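Local coordinates for NanU sialic acid binding protein (Bacteroides fragilis, PDB 4L7T) that binds sialic acid with high affinity as a SusD-like protein of the outer membrane, probably aiding uptake of the sugar, at residues 306-310 with 311-315. Sequence-based numbering, arbitrary orientation.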
# COMPACT_ATOMS: atom_id res chain seq x y z
N VAL A 306 -28.60 -7.31 17.44
CA VAL A 306 -29.10 -5.96 17.25
C VAL A 306 -28.98 -5.56 15.76
O VAL A 306 -27.89 -5.65 15.18
CB VAL A 306 -28.29 -4.96 18.10
CG1 VAL A 306 -28.88 -3.56 17.96
CG2 VAL A 306 -28.17 -5.47 19.57
N SER A 307 -30.11 -5.20 15.15
CA SER A 307 -30.09 -4.85 13.73
C SER A 307 -29.13 -3.68 13.48
O SER A 307 -29.03 -2.76 14.29
CB SER A 307 -31.49 -4.50 13.26
OG SER A 307 -31.47 -3.68 12.09
N PHE A 308 -28.40 -3.71 12.36
CA PHE A 308 -27.55 -2.55 12.05
C PHE A 308 -28.35 -1.25 11.79
O PHE A 308 -27.76 -0.18 11.70
CB PHE A 308 -26.58 -2.86 10.86
CG PHE A 308 -25.52 -3.89 11.21
CD1 PHE A 308 -24.54 -3.61 12.15
CD2 PHE A 308 -25.51 -5.13 10.56
CE1 PHE A 308 -23.57 -4.56 12.48
CE2 PHE A 308 -24.54 -6.08 10.86
CZ PHE A 308 -23.56 -5.81 11.81
N LYS A 309 -29.67 -1.35 11.62
CA LYS A 309 -30.52 -0.13 11.50
C LYS A 309 -30.34 0.73 12.77
O LYS A 309 -30.47 1.95 12.75
CB LYS A 309 -32.01 -0.51 11.33
CG LYS A 309 -32.98 0.72 11.08
CD LYS A 309 -34.49 0.32 11.14
CE LYS A 309 -35.47 1.54 11.09
NZ LYS A 309 -35.69 2.09 9.71
N ASP A 310 -30.06 0.03 13.86
CA ASP A 310 -30.01 0.62 15.17
C ASP A 310 -28.57 0.98 15.63
O ASP A 310 -28.41 1.37 16.79
CB ASP A 310 -30.66 -0.36 16.18
CG ASP A 310 -32.18 -0.47 16.01
OD1 ASP A 310 -32.81 0.55 15.58
OD2 ASP A 310 -32.75 -1.55 16.30
N LEU A 311 -27.56 0.87 14.75
CA LEU A 311 -26.13 0.97 15.14
C LEU A 311 -25.39 1.94 14.26
O LEU A 311 -25.90 2.29 13.19
CB LEU A 311 -25.45 -0.38 15.03
CG LEU A 311 -25.89 -1.42 16.08
CD1 LEU A 311 -25.43 -2.82 15.69
CD2 LEU A 311 -25.27 -1.04 17.40
N PRO A 312 -24.14 2.35 14.67
CA PRO A 312 -23.41 3.30 13.79
C PRO A 312 -23.09 2.70 12.42
O PRO A 312 -22.96 3.45 11.44
CB PRO A 312 -22.07 3.59 14.53
CG PRO A 312 -22.06 2.74 15.79
CD PRO A 312 -23.35 1.91 15.85
N GLU A 313 -22.93 1.39 12.37
CA GLU A 313 -22.81 0.72 11.04
C GLU A 313 -23.89 1.05 10.00
O GLU A 313 -23.60 0.96 8.76
CB GLU A 313 -22.72 -0.79 11.22
CG GLU A 313 -21.35 -1.21 11.74
CD GLU A 313 -21.25 -1.22 13.27
OE1 GLU A 313 -22.19 -0.66 13.94
OE2 GLU A 313 -20.23 -1.79 13.79
N GLY A 314 -25.10 1.46 10.46
CA GLY A 314 -26.26 1.78 9.61
C GLY A 314 -25.95 3.02 8.77
O GLY A 314 -26.64 3.29 7.74
N GLN A 315 -24.88 3.74 9.11
CA GLN A 315 -24.38 4.87 8.28
C GLN A 315 -23.51 4.45 7.09
O GLN A 315 -23.19 5.28 6.26
CB GLN A 315 -23.54 5.86 9.13
CG GLN A 315 -24.34 6.51 10.25
CD GLN A 315 -23.44 6.86 11.43
OE1 GLN A 315 -22.18 6.87 11.31
NE2 GLN A 315 -24.06 7.15 12.59
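The ring of Phe308 meets both Leu311 and Glu313 chiefly at its CD1 atom, where two successive 3-10 turns, 308-310 and 312-315, join. Followed outward, the Glu313 side chain leans on this ring for most of its length. Its CB lies 3.5 Å from Phe308 CD1, and CG sits 4.0 Å from that same CD1 atom. A bend at chi2 (89°) then brings the carboxylate obliquely past the ring, with CD 4.1 Å from Phe308 CE1 and the two planes turned 50° apart. Leu311 adds its CD1 methyl, 3.7 Å from Phe308 CD1, while its CG meets Val306 CG1 at 4.1 Å, the two side chains crossing at about a right angle. In the backbone, Leu311 N gives a weak hydrogen bond to Phe308 O (3.2 Å). Ser307 OG accepts from Lys309 N at 3.0 Å, an ST turn that opens the first 3-10 segment. Beyond the two segments, Phe308 also packs on Tyr300 and on Met296 of helix 293-299, which ties this surface loop to the helix before it. No side-chain hydrogen bond or salt bridge crosses the contact, so the side chains are held mainly by van der Waals packing, on the buried Phe308 ring and between Val306 and Leu311.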